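Local coordinates for protein triggering receptor expressed on myeloid cells 1 (Mus musculus, PDB 1U9K) that serves as an innate immune receptor on myeloid cells that, once ligand-activated, multimerizes, joins the adapter TYROBP/DAP12 and amplifies inflammatory responses through SYK, at residues Q36-P39 against E43-T46; L90-I95 against N100-L105. All coordinates share one frame; numbering follows the deposited sequence.

Contact 1 of 2, residues Q36-P39 against E43-T46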
# COMPACT_ATOMS: atom_id res chain seq x y z
N GLN A 36 0.40 -0.61 4.42
CA GLN A 36 0.49 -0.44 5.86
C GLN A 36 0.25 1.00 6.26
O GLN A 36 0.55 1.92 5.51
CB GLN A 36 1.87 -0.83 6.40
CG GLN A 36 2.22 -2.34 6.11
CD GLN A 36 3.48 -2.77 6.85
OE1 GLN A 36 4.47 -2.06 6.79
NE2 GLN A 36 3.43 -3.88 7.58
N ARG A 37 -0.35 1.19 7.42
CA ARG A 37 -0.37 2.47 8.05
C ARG A 37 0.68 2.46 9.16
O ARG A 37 0.98 1.42 9.76
CB ARG A 37 -1.75 2.76 8.58
CG ARG A 37 -1.98 4.10 9.15
CD ARG A 37 -3.45 4.32 9.45
NE ARG A 37 -3.70 5.70 9.82
CZ ARG A 37 -4.91 6.19 10.12
NH1 ARG A 37 -5.99 5.41 10.07
NH2 ARG A 37 -5.04 7.44 10.44
N LEU A 38 1.27 3.62 9.39
CA LEU A 38 2.33 3.76 10.39
C LEU A 38 1.93 4.74 11.47
O LEU A 38 2.34 5.90 11.44
CB LEU A 38 3.62 4.21 9.71
CG LEU A 38 4.16 3.35 8.57
CD1 LEU A 38 5.35 3.98 7.76
CD2 LEU A 38 4.56 2.02 9.06
N PRO A 39 1.15 4.29 12.46
CA PRO A 39 0.84 5.16 13.58
C PRO A 39 2.10 5.46 14.39
O PRO A 39 2.99 4.61 14.56
CB PRO A 39 -0.26 4.39 14.31
CG PRO A 39 0.02 2.95 14.01
CD PRO A 39 0.69 2.94 12.67
N GLU A 43 3.26 -0.25 16.33
CA GLU A 43 3.67 -1.13 15.26
C GLU A 43 2.90 -0.77 14.00
O GLU A 43 1.81 -0.24 14.12
CB GLU A 43 3.41 -2.59 15.63
CG GLU A 43 4.41 -3.11 16.64
CD GLU A 43 5.85 -3.09 16.11
OE1 GLU A 43 6.13 -3.53 14.96
OE2 GLU A 43 6.70 -2.59 16.85
N PRO A 44 3.51 -0.94 12.82
CA PRO A 44 2.79 -0.81 11.55
C PRO A 44 1.50 -1.65 11.59
O PRO A 44 1.49 -2.77 12.19
CB PRO A 44 3.75 -1.45 10.54
CG PRO A 44 5.12 -1.22 11.16
CD PRO A 44 4.89 -1.37 12.61
N LEU A 45 0.45 -1.11 11.01
CA LEU A 45 -0.83 -1.81 10.80
C LEU A 45 -0.90 -2.22 9.37
O LEU A 45 -0.88 -1.40 8.47
CB LEU A 45 -2.00 -0.89 11.03
CG LEU A 45 -2.22 -0.35 12.42
CD1 LEU A 45 -3.31 0.75 12.36
CD2 LEU A 45 -2.58 -1.47 13.40
N THR A 46 -1.00 -3.52 9.16
CA THR A 46 -1.15 -4.07 7.84
C THR A 46 -2.62 -4.05 7.46
O THR A 46 -3.43 -4.67 8.10
CB THR A 46 -0.58 -5.48 7.87
OG1 THR A 46 0.83 -5.34 8.13
CG2 THR A 46 -0.67 -6.14 6.49

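Contact 2 of 2, residues L90-I95 against N100-L105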
# COMPACT_ATOMS: atom_id res chain seq x y z
N LEU A 90 0.53 8.41 8.03
CA LEU A 90 1.66 7.97 7.22
C LEU A 90 1.37 6.50 6.83
O LEU A 90 0.98 5.69 7.68
CB LEU A 90 2.95 8.12 8.01
CG LEU A 90 4.21 7.83 7.23
CD1 LEU A 90 4.37 8.83 6.16
CD2 LEU A 90 5.43 7.83 8.22
N TYR A 91 1.59 6.17 5.56
CA TYR A 91 1.33 4.85 5.00
C TYR A 91 2.49 4.44 4.13
O TYR A 91 3.26 5.27 3.72
CB TYR A 91 0.10 4.87 4.10
CG TYR A 91 -1.19 5.17 4.77
CD1 TYR A 91 -1.65 6.49 4.88
CD2 TYR A 91 -2.02 4.14 5.24
CE1 TYR A 91 -2.86 6.77 5.49
CE2 TYR A 91 -3.25 4.44 5.88
CZ TYR A 91 -3.64 5.73 6.01
OH TYR A 91 -4.83 6.06 6.61
N ARG A 92 2.61 3.16 3.85
CA ARG A 92 3.56 2.72 2.87
C ARG A 92 3.11 1.44 2.23
O ARG A 92 2.35 0.68 2.82
CB ARG A 92 4.92 2.49 3.51
CG ARG A 92 4.87 1.57 4.67
CD ARG A 92 6.18 1.36 5.35
NE ARG A 92 6.11 0.22 6.26
CZ ARG A 92 7.03 -0.02 7.20
NH1 ARG A 92 8.05 0.75 7.32
NH2 ARG A 92 6.94 -1.05 8.01
N CYS A 93 3.62 1.19 1.04
CA CYS A 93 3.58 -0.12 0.38
C CYS A 93 4.88 -0.86 0.70
O CYS A 93 5.97 -0.26 0.70
CB CYS A 93 3.63 0.01 -1.15
SG CYS A 93 2.33 0.92 -1.96
N VAL A 94 4.76 -2.16 0.94
CA VAL A 94 5.90 -2.97 1.30
C VAL A 94 5.86 -4.34 0.68
O VAL A 94 4.79 -4.87 0.29
CB VAL A 94 5.98 -3.18 2.80
CG1 VAL A 94 6.13 -1.85 3.54
CG2 VAL A 94 4.78 -4.04 3.31
N ILE A 95 7.05 -4.91 0.54
CA ILE A 95 7.18 -6.38 0.46
C ILE A 95 6.96 -6.88 1.88
O ILE A 95 7.67 -6.47 2.82
CB ILE A 95 8.52 -6.81 -0.06
CG1 ILE A 95 8.84 -6.15 -1.41
CG2 ILE A 95 8.59 -8.40 -0.13
CD1 ILE A 95 7.81 -6.42 -2.51
N ASN A 100 10.39 -11.39 8.95
CA ASN A 100 11.39 -10.47 8.40
C ASN A 100 10.82 -9.02 8.33
O ASN A 100 9.59 -8.85 8.24
CB ASN A 100 11.87 -10.92 7.00
CG ASN A 100 12.30 -12.39 6.94
OD1 ASN A 100 11.90 -13.15 6.04
ND2 ASN A 100 13.11 -12.78 7.87
N ASP A 101 11.69 -8.01 8.44
CA ASP A 101 11.31 -6.60 8.29
C ASP A 101 10.75 -6.43 6.88
O ASP A 101 11.32 -6.94 5.91
CB ASP A 101 12.50 -5.69 8.60
CG ASP A 101 13.01 -5.87 10.02
OD1 ASP A 101 12.26 -6.39 10.86
OD2 ASP A 101 14.18 -5.51 10.28
N PRO A 102 9.67 -5.69 6.75
CA PRO A 102 9.13 -5.38 5.42
C PRO A 102 10.17 -4.59 4.59
O PRO A 102 11.00 -3.86 5.17
CB PRO A 102 7.82 -4.66 5.73
CG PRO A 102 7.51 -5.04 7.14
CD PRO A 102 8.83 -5.05 7.87
N VAL A 103 10.15 -4.77 3.28
CA VAL A 103 10.97 -3.97 2.39
C VAL A 103 10.07 -2.88 1.88
O VAL A 103 9.05 -3.15 1.27
CB VAL A 103 11.53 -4.75 1.17
CG1 VAL A 103 12.37 -3.84 0.26
CG2 VAL A 103 12.34 -5.99 1.61
N VAL A 104 10.44 -1.63 2.12
CA VAL A 104 9.62 -0.50 1.70
C VAL A 104 9.77 -0.27 0.20
O VAL A 104 10.87 -0.12 -0.29
CB VAL A 104 10.02 0.76 2.50
CG1 VAL A 104 9.18 1.92 2.14
CG2 VAL A 104 9.95 0.45 4.04
N LEU A 105 8.65 -0.27 -0.52
CA LEU A 105 8.58 0.12 -1.91
C LEU A 105 8.34 1.64 -2.03
O LEU A 105 7.80 2.28 -1.13
CB LEU A 105 7.46 -0.65 -2.59
CG LEU A 105 7.57 -2.17 -2.51
CD1 LEU A 105 6.31 -2.76 -3.05
CD2 LEU A 105 8.79 -2.67 -3.26

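Contact 1 of 2, residues Q36-P39 against E43-T46
Gln36 and Thr46 are joined through their side chains: Gln36 NE2 donates to Thr46 OG1 at 3.0 Å, nearly straight, with the hydroxyl oxygen 9° out of the amide plane. The other end of the amide is taken as well, since Gln36 OE1 accepts from Arg92 NE on strand 89-96; gripped at both its oxygen and its nitrogen, the amide is fixed in its rotation. Thr46 OG1 reaches the amide from beside its own backbone N, anti to the carbonyl carbon (chi1 -65°). The backbones add a reciprocal pair, Arg37 N to Leu45 O at 2.8 Å and Leu45 N to Arg37 O at 2.9 Å. Each of these carbonyls also meets a CA-H: Leu45 O lies 3.1 Å from Gln36 CA, and Arg37 O faces Pro44 CA. This is the antiparallel C-C' hairpin of the immunoglobulin V-set domain, where Gln36 and Thr46 form a non-hydrogen-bonded pair on one face and Arg37 and Leu45 a hydrogen-bonded pair on the other. The Arg37 chain, extended throughout, carries its guanidinium beyond the 43-46 segment, where NH2 bonds to Thr86 O. On the Gln36 face the Pro44 ring lies alongside the glutamine, CB 3.8 Å from NE2. Leu38 crosses the same ring at a slant, with CD2 3.9 Å from Pro44 CB and as near to CG. On the Leu45 side Pro39 CG comes within 4.3 Å of Leu45 CG, while Pro39 CG and CD both rest against Glu43 O.

Contact 2 of 2, residues L90-I95 against N100-L105
The F-G hairpin of the V-set fold, whose connecting loop corresponds to CDR3 of antibody variable domains, is closed here between strand 89-96 and strand 103-113. Ile95 and Val103 form a hydrogen-bonded pair, with Ile95 N to Val103 O at 2.8 Å and Val103 N to Ile95 O at 3.0 Å. Leu105 N donates to Cys93 O at 2.9 Å. Cys93 itself is joined to Cys21 by the disulfide that links the two sheets. Ile95 and Val103 run alongside each other, CB to CB at 3.8 Å. Leu105 crosses the isoleucine at about a right angle; CG stands anti to its carbonyl carbon (chi1 -57°), which carries CD2 to 3.9 Å from Ile95 CG1 and brings both methyls against Ile95 CD1. An alanine in place of Leu105 lacks both methyls, and would probably open a gap beside buried Ile95 and leave Ile95 CD1 more room to turn. On the other face Val94 CB meets Pro102 CB at 3.8 Å, the valine flanking the proline ring. Arg92, its NE already engaged by Gln36, runs across Val104 at about a right angle, with NH1 3.8 Å from Val104 CG2 and NH2 4.1 Å from Pro102 CG.

Overall arrangement
Both contacts are antiparallel hairpin closures in the same five-stranded sheet, C-C' for contact 1 and F-G for contact 2, and their strands 32-37 and 89-96 are neighbours. Probable backbone hydrogen bonds from Gln36 N to Arg92 O and from Leu38 N to Leu90 O join them directly. Contact 1 lies at the surface, pairing strand 32-37 with the edge strand 45-49, and adds a side-chain hydrogen bond and two proline rings to its backbone pairing. Contact 2 is partly buried: it contains Cys93 of the intersheet disulfide, and its side chains meet mainly through aliphatic packing. Arg92 belongs to both: it touches Pro44 and Leu38 of contact 1 as well as the apolar side chains of contact 2.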